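Local coordinates for protein probable endonuclease 4 (Thermotoga maritima, PDB 4HNO) that probably cleaves DNA at apurinic or apyrimidinic sites during base excision repair, leaving a 3'-hydroxyl group and a 5'-terminal sugar phosphate, at residues A[87-101]-A[130-144]. Residues are numbered along the deposited sequence; the frame is centred on the assembly and turned at random. Where two conformers were deposited one is given.
Sequences WQKSVELLKKEVEIC and RGLNEVLNNTEGVVI
Val98 meets the 130-144 segment with both methyls. Val98 CG1, anti to the backbone N (chi1 167°), runs tip to tip into Thr139, 3.6 Å from Thr139 CB, and also touches Val142 CB; Val98 CG2 goes instead to Val135 CG1 (3.8 Å). Val135 is a knob in the hole formed by Val91, Leu94, Lys95 and Val98, its CG2 lying 3.7 Å from Val91 O. Lys95 lies along one flank of this knob, its CE resting 3.5 Å from Glu134 O, and the same extended chain carries NZ on to a salt bridge with Glu92 OE2 (2.9 Å), one turn earlier in its helix. The two helices, 84-104 and 121-136, are successive outer helices of the TIM barrel, crossing here at -39° with strand 108-115 between them in sequence; Leu109 of that strand also touches Leu94 and Val98. Where helix 121-136 ends, Val135 O is gripped from opposite faces of its plane by Asn138 N and Thr139 OG1; the OG1 bond is consistent with the side chain being held with CB and CG2 against Val98 CG1. Asn138 ND2 donates a nearly straight hydrogen bond (172°) to Glu134 O, in the carbonyl plane and on a lone pair. At the other end Trp87 presents its ring edge to Gly131, CZ2 lying 3.5 Å from Gly131 N, and its NE1 bonds to Arg127. A water joins Glu99 OE2 to Glu140 N.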
ATOM      1  N   TRP A  87      15.187  14.659  -5.380  1.00  9.37           N
ATOM      2  CA  TRP A  87      14.230  15.090  -4.374  1.00  8.90           C
ATOM      3  C   TRP A  87      13.195  16.063  -4.965  1.00  8.51           C
ATOM      4  O   TRP A  87      11.994  15.892  -4.786  1.00  8.63           O
ATOM      5  CB  TRP A  87      14.983  15.698  -3.187  1.00  9.45           C
ATOM      6  CG  TRP A  87      14.083  16.032  -2.049  1.00  9.30           C
ATOM      7  CD1 TRP A  87      13.714  15.208  -1.046  1.00 10.56           C
ATOM      8  CD2 TRP A  87      13.400  17.259  -1.829  1.00  9.47           C
ATOM      9  NE1 TRP A  87      12.842  15.844  -0.212  1.00 11.31           N
ATOM     10  CE2 TRP A  87      12.632  17.110  -0.669  1.00 10.36           C
ATOM     11  CE3 TRP A  87      13.369  18.486  -2.507  1.00 10.41           C
ATOM     12  CZ2 TRP A  87      11.858  18.137  -0.146  1.00 11.49           C
ATOM     13  CZ3 TRP A  87      12.585  19.499  -2.003  1.00 12.01           C
ATOM     14  CH2 TRP A  87      11.838  19.320  -0.826  1.00 12.41           C
ATOM     15  N   GLN A  88      13.672  17.088  -5.658  1.00  8.77           N
ATOM     16  CA  GLN A  88      12.749  18.071  -6.231  1.00  8.66           C
ATOM     17  C   GLN A  88      11.806  17.453  -7.248  1.00  8.08           C
ATOM     18  O   GLN A  88      10.608  17.738  -7.247  1.00  8.51           O
ATOM     19  CB  GLN A  88      13.498  19.213  -6.902  1.00  9.32           C
ATOM     20  CG  GLN A  88      14.189  20.174  -5.951  1.00 10.36           C
ATOM     21  CD  GLN A  88      14.520  21.454  -6.688  1.00 10.90           C
ATOM     22  OE1 GLN A  88      13.650  22.062  -7.301  1.00 13.30           O
ATOM     23  NE2 GLN A  88      15.770  21.871  -6.655  1.00 11.05           N
ATOM     24  N   LYS A  89      12.351  16.638  -8.144  1.00  8.15           N
ATOM     25  CA  LYS A  89      11.514  16.032  -9.151  1.00  8.25           C
ATOM     26  C   LYS A  89      10.500  15.073  -8.528  1.00  8.18           C
ATOM     27  O   LYS A  89       9.373  14.938  -9.009  1.00  8.35           O
ATOM     28  CB  LYS A  89      12.383  15.335 -10.192  1.00  9.49           C
ATOM     29  CG  LYS A  89      13.218  16.317 -11.023  1.00 10.60           C
ATOM     30  CD  LYS A  89      14.191  15.568 -11.923  1.00 14.66           C
ATOM     31  CE  LYS A  89      15.269  16.428 -12.603  1.00 17.59           C
ATOM     32  NZ  LYS A  89      14.808  17.663 -13.224  1.00 21.19           N
ATOM     33  N   SER A  90      10.908  14.405  -7.455  1.00  8.22           N
ATOM     34  CA  SER A  90      10.025  13.520  -6.705  1.00  8.77           C
ATOM     35  C   SER A  90       8.874  14.293  -6.077  1.00  8.59           C
ATOM     36  O   SER A  90       7.722  13.849  -6.139  1.00  9.09           O
ATOM     37  CB  SER A  90      10.818  12.795  -5.621  1.00  9.11           C
ATOM     38  OG  SER A  90      11.707  11.843  -6.170  1.00  9.42           O
ATOM     39  N   VAL A  91       9.164  15.434  -5.470  1.00  8.39           N
ATOM     40  CA  VAL A  91       8.111  16.253  -4.897  1.00  8.57           C
ATOM     41  C   VAL A  91       7.112  16.667  -5.976  1.00  7.73           C
ATOM     42  O   VAL A  91       5.894  16.581  -5.786  1.00  8.15           O
ATOM     43  CB  VAL A  91       8.709  17.481  -4.190  1.00  9.26           C
ATOM     44  CG1 VAL A  91       7.652  18.537  -3.891  1.00 10.16           C
ATOM     45  CG2 VAL A  91       9.438  17.063  -2.930  1.00 10.84           C
ATOM     46  N   GLU A  92       7.611  17.118  -7.124  1.00  7.73           N
ATOM     47  CA  GLU A  92       6.703  17.589  -8.153  1.00  7.89           C
ATOM     48  C   GLU A  92       5.881  16.457  -8.746  1.00  7.67           C
ATOM     49  O   GLU A  92       4.703  16.637  -9.042  1.00  8.25           O
ATOM     50  CB  GLU A  92       7.442  18.374  -9.233  1.00  8.52           C
ATOM     51  CG  GLU A  92       8.043  19.675  -8.709  1.00  9.72           C
ATOM     52  CD  GLU A  92       7.025  20.602  -8.065  1.00 11.18           C
ATOM     53  OE1 GLU A  92       5.938  20.795  -8.652  1.00 12.20           O
ATOM     54  OE2 GLU A  92       7.296  21.099  -6.938  1.00 15.88           O
ATOM     55  N   LEU A  93       6.480  15.288  -8.928  1.00  7.59           N
ATOM     56  CA  LEU A  93       5.717  14.176  -9.464  1.00  7.70           C
ATOM     57  C   LEU A  93       4.697  13.680  -8.438  1.00  7.33           C
ATOM     58  O   LEU A  93       3.589  13.311  -8.802  1.00  7.67           O
ATOM     59  CB  LEU A  93       6.626  13.043  -9.947  1.00  8.33           C
ATOM     60  CG  LEU A  93       5.899  11.873 -10.613  1.00  9.05           C
ATOM     61  CD1 LEU A  93       5.055  12.303 -11.783  1.00 10.79           C
ATOM     62  CD2 LEU A  93       6.913  10.819 -11.019  1.00 10.12           C
ATOM     63  N   LEU A  94       5.055  13.698  -7.154  1.00  7.83           N
ATOM     64  CA  LEU A  94       4.088  13.288  -6.137  1.00  7.83           C
ATOM     65  C   LEU A  94       2.903  14.253  -6.088  1.00  7.92           C
ATOM     66  O   LEU A  94       1.767  13.807  -5.930  1.00  8.12           O
ATOM     67  CB  LEU A  94       4.789  13.158  -4.792  1.00  8.89           C
ATOM     68  CG  LEU A  94       3.978  12.485  -3.695  1.00  9.37           C
ATOM     69  CD1 LEU A  94       3.522  11.112  -4.063  1.00 11.84           C
ATOM     70  CD2 LEU A  94       4.808  12.418  -2.415  1.00 11.54           C
ATOM     71  N   LYS A  95       3.144  15.554  -6.250  1.00  8.03           N
ATOM     72  CA  LYS A  95       2.032  16.494  -6.347  1.00  8.22           C
ATOM     73  C   LYS A  95       1.122  16.125  -7.516  1.00  7.54           C
ATOM     74  O   LYS A  95      -0.101  16.150  -7.392  1.00  8.51           O
ATOM     75  CB  LYS A  95       2.509  17.935  -6.534  1.00  9.03           C
ATOM     76  CG  LYS A  95       3.155  18.619  -5.355  1.00 10.52           C
ATOM     77  CD  LYS A  95       3.748  19.986  -5.730  1.00 10.91           C
ATOM     78  CE  LYS A  95       4.501  20.616  -4.603  1.00 11.18           C
ATOM     79  NZ  LYS A  95       5.207  21.831  -5.069  1.00 12.86           N
ATOM     80  N   LYS A  96       1.720  15.820  -8.669  1.00  7.55           N
ATOM     81  CA  LYS A  96       0.933  15.396  -9.819  1.00  7.35           C
ATOM     82  C   LYS A  96       0.146  14.112  -9.520  1.00  7.04           C
ATOM     83  O   LYS A  96      -1.016  14.010  -9.875  1.00  7.47           O
ATOM     84  CB  LYS A  96       1.844  15.233 -11.039  1.00  7.72           C
ATOM     85  CG  LYS A  96       1.219  14.514 -12.218  1.00  8.29           C
ATOM     86  CD  LYS A  96      -0.085  15.065 -12.772  1.00  9.22           C
ATOM     87  CE  LYS A  96      -0.010  16.473 -13.304  1.00  9.40           C
ATOM     88  NZ  LYS A  96       0.970  16.579 -14.414  1.00  9.30           N
ATOM     89  N   GLU A  97       0.773  13.147  -8.842  1.00  7.04           N
ATOM     90  CA  GLU A  97       0.031  11.937  -8.499  1.00  7.22           C
ATOM     91  C   GLU A  97      -1.147  12.240  -7.583  1.00  7.06           C
ATOM     92  O   GLU A  97      -2.208  11.640  -7.746  1.00  7.34           O
ATOM     93  CB  GLU A  97       0.968  10.919  -7.856  1.00  7.55           C
ATOM     94  CG  GLU A  97       1.985  10.351  -8.812  1.00  7.91           C
ATOM     95  CD  GLU A  97       2.864   9.271  -8.133  1.00  9.80           C
ATOM     96  OE1 GLU A  97       3.471   8.467  -8.850  1.00 10.47           O
ATOM     97  OE2 GLU A  97       2.922   9.281  -6.876  1.00 10.74           O
ATOM     98  N   VAL A  98      -0.975  13.148  -6.634  1.00  7.33           N
ATOM     99  CA  VAL A  98      -2.107  13.568  -5.808  1.00  7.54           C
ATOM    100  C   VAL A  98      -3.214  14.150  -6.674  1.00  7.83           C
ATOM    101  O   VAL A  98      -4.389  13.858  -6.474  1.00  8.28           O
ATOM    102  CB  VAL A  98      -1.650  14.558  -4.716  1.00  8.26           C
ATOM    103  CG1 VAL A  98      -2.851  15.236  -4.063  1.00  9.31           C
ATOM    104  CG2 VAL A  98      -0.796  13.838  -3.679  1.00  9.21           C
ATOM    105  N   GLU A  99      -2.846  14.979  -7.650  1.00  7.85           N
ATOM    106  CA  GLU A  99      -3.839  15.563  -8.510  1.00  8.55           C
ATOM    107  C   GLU A  99      -4.512  14.539  -9.421  1.00  7.85           C
ATOM    108  O   GLU A  99      -5.703  14.685  -9.722  1.00  8.36           O
ATOM    109  CB  GLU A  99      -3.244  16.747  -9.238  1.00 10.88           C
ATOM    110  CG  GLU A  99      -2.931  17.910  -8.225  1.00 13.09           C
ATOM    111  CD  GLU A  99      -4.192  18.422  -7.451  1.00 14.22           C
ATOM    112  OE1 GLU A  99      -5.192  18.773  -8.119  1.00 15.33           O
ATOM    113  OE2 GLU A  99      -4.208  18.461  -6.206  1.00 19.59           O
ATOM    114  N   ILE A 100      -3.795  13.509  -9.851  1.00  7.42           N
ATOM    115  CA  ILE A 100      -4.417  12.418 -10.574  1.00  7.79           C
ATOM    116  C   ILE A 100      -5.460  11.737  -9.691  1.00  7.31           C
ATOM    117  O   ILE A 100      -6.593  11.487 -10.119  1.00  7.80           O
ATOM    118  CB  ILE A 100      -3.360  11.394 -11.063  1.00  7.57           C
ATOM    119  CG1 ILE A 100      -2.489  11.999 -12.161  1.00  7.83           C
ATOM    120  CG2 ILE A 100      -4.035  10.118 -11.525  1.00  8.10           C
ATOM    121  CD1 ILE A 100      -1.200  11.261 -12.437  1.00  7.79           C
ATOM    122  N   CYS A 101      -5.067  11.411  -8.455  1.00  7.29           N
ATOM    123  CA  CYS A 101      -6.023  10.818  -7.534  1.00  7.51           C
ATOM    124  C   CYS A 101      -7.248  11.698  -7.381  1.00  7.66           C
ATOM    125  O   CYS A 101      -8.377  11.226  -7.441  1.00  7.74           O
ATOM    126  CB  CYS A 101      -5.382  10.597  -6.162  1.00  7.79           C
ATOM    127  SG  CYS A 101      -4.134   9.309  -6.101  1.00  8.85           S
ATOM    128  N   ARG A 130       9.947  17.029   4.803  1.00  8.27           N
ATOM    129  CA  ARG A 130       9.948  18.269   4.039  1.00  8.56           C
ATOM    130  C   ARG A 130       9.182  18.075   2.726  1.00  8.75           C
ATOM    131  O   ARG A 130       8.423  18.934   2.303  1.00  9.00           O
ATOM    132  CB  ARG A 130      11.399  18.717   3.792  1.00  9.95           C
ATOM    133  CG  ARG A 130      11.538  20.069   3.149  1.00 13.47           C
ATOM    134  CD  ARG A 130      12.992  20.473   2.983  1.00 15.29           C
ATOM    135  NE  ARG A 130      13.065  21.849   2.515  1.00 18.39           N
ATOM    136  CZ  ARG A 130      14.162  22.586   2.458  1.00 19.29           C
ATOM    137  NH1 ARG A 130      15.329  22.087   2.835  1.00 19.01           N
ATOM    138  NH2 ARG A 130      14.091  23.835   2.014  1.00 23.55           N
ATOM    139  N   GLY A 131       9.419  16.948   2.071  1.00  8.42           N
ATOM    140  CA  GLY A 131       8.743  16.653   0.821  1.00  8.61           C
ATOM    141  C   GLY A 131       7.245  16.457   0.985  1.00  8.07           C
ATOM    142  O   GLY A 131       6.454  16.999   0.198  1.00  8.41           O
ATOM    143  N   LEU A 132       6.857  15.692   2.000  1.00  7.86           N
ATOM    144  CA  LEU A 132       5.444  15.518   2.280  1.00  7.98           C
ATOM    145  C   LEU A 132       4.774  16.840   2.607  1.00  7.96           C
ATOM    146  O   LEU A 132       3.648  17.077   2.185  1.00  8.40           O
ATOM    147  CB  LEU A 132       5.231  14.523   3.409  1.00  8.05           C
ATOM    148  CG  LEU A 132       5.559  13.075   3.073  1.00  8.83           C
ATOM    149  CD1 LEU A 132       5.452  12.218   4.325  1.00  9.93           C
ATOM    150  CD2 LEU A 132       4.661  12.543   1.967  1.00 10.84           C
ATOM    151  N   ASN A 133       5.454  17.711   3.341  1.00  8.01           N
ATOM    152  CA  ASN A 133       4.868  19.016   3.608  1.00  8.22           C
ATOM    153  C   ASN A 133       4.666  19.800   2.317  1.00  8.24           C
ATOM    154  O   ASN A 133       3.626  20.430   2.134  1.00  8.71           O
ATOM    155  CB  ASN A 133       5.725  19.810   4.584  1.00  8.84           C
ATOM    156  CG  ASN A 133       5.570  19.381   6.010  1.00  9.07           C
ATOM    157  OD1 ASN A 133       4.534  18.851   6.410  1.00  9.47           O
ATOM    158  ND2 ASN A 133       6.600  19.637   6.799  1.00 10.77           N
ATOM    159  N   GLU A 134       5.641  19.784   1.417  1.00  8.27           N
ATOM    160  CA  GLU A 134       5.473  20.518   0.175  0.75  8.47           C
ATOM    161  C   GLU A 134       4.298  19.966  -0.624  1.00  8.42           C
ATOM    162  O   GLU A 134       3.542  20.726  -1.233  1.00  9.98           O
ATOM    163  CB  GLU A 134       6.741  20.479  -0.674  0.75  9.24           C
ATOM    164  CG  GLU A 134       7.843  21.287  -0.101  0.75 11.26           C
ATOM    165  CD  GLU A 134       7.402  22.709   0.198  0.75 19.98           C
ATOM    166  OE1 GLU A 134       6.901  23.381  -0.733  0.75 16.85           O
ATOM    167  OE2 GLU A 134       7.509  23.145   1.367  0.75 31.80           O
ATOM    168  N   VAL A 135       4.123  18.654  -0.630  1.00  7.78           N
ATOM    169  CA  VAL A 135       3.017  18.061  -1.368  1.00  7.71           C
ATOM    170  C   VAL A 135       1.680  18.350  -0.694  1.00  7.68           C
ATOM    171  O   VAL A 135       0.740  18.839  -1.329  1.00  8.23           O
ATOM    172  CB  VAL A 135       3.235  16.560  -1.548  1.00  8.19           C
ATOM    173  CG1 VAL A 135       2.029  15.885  -2.164  1.00  8.92           C
ATOM    174  CG2 VAL A 135       4.500  16.298  -2.375  1.00  9.40           C
ATOM    175  N   LEU A 136       1.582  18.024   0.591  1.00  7.53           N
ATOM    176  CA  LEU A 136       0.308  18.158   1.293  1.00  7.34           C
ATOM    177  C   LEU A 136      -0.116  19.615   1.403  1.00  7.61           C
ATOM    178  O   LEU A 136      -1.299  19.922   1.289  1.00  8.29           O
ATOM    179  CB  LEU A 136       0.392  17.492   2.658  1.00  8.16           C
ATOM    180  CG  LEU A 136       0.527  15.969   2.602  1.00  8.73           C
ATOM    181  CD1 LEU A 136       0.816  15.448   3.995  1.00 10.45           C
ATOM    182  CD2 LEU A 136      -0.700  15.300   2.007  1.00  9.92           C
ATOM    183  N   ASN A 137       0.833  20.517   1.644  1.00  8.13           N
ATOM    184  CA  ASN A 137       0.493  21.909   1.840  1.00  8.76           C
ATOM    185  C   ASN A 137       0.155  22.630   0.546  1.00  9.32           C
ATOM    186  O   ASN A 137      -0.206  23.805   0.588  1.00 11.95           O
ATOM    187  CB  ASN A 137       1.610  22.662   2.583  1.00  9.43           C
ATOM    188  CG  ASN A 137       1.791  22.209   4.031  1.00  9.56           C
ATOM    189  OD1 ASN A 137       0.888  21.652   4.671  1.00 10.54           O
ATOM    190  ND2 ASN A 137       2.957  22.495   4.577  1.00 10.56           N
ATOM    191  N   ASN A 138       0.228  21.940  -0.588  1.00  8.70           N
ATOM    192  CA  ASN A 138      -0.114  22.503  -1.883  1.00  8.94           C
ATOM    193  C   ASN A 138      -1.170  21.685  -2.620  1.00  9.01           C
ATOM    194  O   ASN A 138      -1.373  21.872  -3.812  1.00 10.77           O
ATOM    195  CB  ASN A 138       1.140  22.691  -2.738  1.00  9.90           C
ATOM    196  CG  ASN A 138       1.984  23.814  -2.232  1.00 11.12           C
ATOM    197  OD1 ASN A 138       1.627  24.982  -2.384  1.00 13.43           O
ATOM    198  ND2 ASN A 138       3.083  23.486  -1.593  1.00 12.13           N
ATOM    199  N   THR A 139      -1.860  20.810  -1.883  1.00  8.19           N
ATOM    200  CA  THR A 139      -2.934  19.995  -2.416  1.00  8.36           C
ATOM    201  C   THR A 139      -4.012  19.883  -1.332  1.00  8.25           C
ATOM    202  O   THR A 139      -3.790  20.258  -0.185  1.00  8.69           O
ATOM    203  CB  THR A 139      -2.461  18.591  -2.780  1.00  8.74           C
ATOM    204  OG1 THR A 139      -1.946  17.938  -1.623  1.00  8.36           O
ATOM    205  CG2 THR A 139      -1.423  18.594  -3.898  1.00  9.48           C
ATOM    206  N   GLU A 140      -5.152  19.322  -1.695  1.00  8.32           N
ATOM    207  CA  GLU A 140      -6.204  19.015  -0.722  1.00  8.24           C
ATOM    208  C   GLU A 140      -6.766  17.629  -0.929  1.00  8.98           C
ATOM    209  O   GLU A 140      -6.727  17.074  -2.010  1.00 10.30           O
ATOM    210  CB  GLU A 140      -7.355  20.034  -0.780  1.00  8.32           C
ATOM    211  CG  GLU A 140      -6.938  21.458  -0.472  1.00  8.80           C
ATOM    212  CD  GLU A 140      -6.421  21.682   0.941  1.00  8.89           C
ATOM    213  OE1 GLU A 140      -6.668  20.854   1.848  1.00  9.40           O
ATOM    214  OE2 GLU A 140      -5.770  22.728   1.166  1.00 10.53           O
ATOM    215  N   GLY A 141      -7.305  17.087   0.158  1.00 10.42           N
ATOM    216  CA  GLY A 141      -8.214  15.961   0.128  1.00 11.74           C
ATOM    217  C   GLY A 141      -7.501  14.632   0.302  1.00 11.28           C
ATOM    218  O   GLY A 141      -7.725  13.869   1.233  1.00 12.16           O
ATOM    219  N   VAL A 142      -6.624  14.325  -0.638  1.00  8.15           N
ATOM    220  CA  VAL A 142      -5.999  13.026  -0.731  1.00  7.92           C
ATOM    221  C   VAL A 142      -5.144  12.790   0.506  1.00  7.61           C
ATOM    222  O   VAL A 142      -4.426  13.687   0.959  1.00  8.57           O
ATOM    223  CB  VAL A 142      -5.152  12.929  -2.024  1.00  8.13           C
ATOM    224  CG1 VAL A 142      -4.383  11.620  -2.092  1.00  9.61           C
ATOM    225  CG2 VAL A 142      -6.032  13.080  -3.251  1.00  9.48           C
ATOM    226  N   VAL A 143      -5.224  11.573   1.023  1.00  7.72           N
ATOM    227  CA  VAL A 143      -4.424  11.107   2.141  1.00  7.82           C
ATOM    228  C   VAL A 143      -3.283  10.263   1.604  1.00  7.47           C
ATOM    229  O   VAL A 143      -3.504   9.369   0.791  1.00  8.50           O
ATOM    230  CB  VAL A 143      -5.321  10.278   3.090  1.00  8.63           C
ATOM    231  CG1 VAL A 143      -4.508   9.572   4.172  1.00  9.62           C
ATOM    232  CG2 VAL A 143      -6.394  11.177   3.719  1.00  9.53           C
ATOM    233  N   ILE A 144      -2.069  10.571   2.055  1.00  7.53           N
ATOM    234  CA  ILE A 144      -0.899   9.785   1.705  1.00  7.46           C
ATOM    235  C   ILE A 144      -0.744   8.661   2.714  1.00  7.66           C
ATOM    236  O   ILE A 144      -0.777   8.892   3.929  1.00  8.86           O
ATOM    237  CB  ILE A 144       0.343  10.667   1.630  1.00  8.66           C
ATOM    238  CG1 ILE A 144       0.175  11.614   0.424  1.00 11.24           C
ATOM    239  CG2 ILE A 144       1.601   9.820   1.501  1.00 10.20           C
ATOM    240  CD1 ILE A 144       1.239  12.645   0.225  1.00 12.44           C
TER
HETATM  241  O   HOH W   1      -5.763  19.633  -4.506  0.92 25.57           O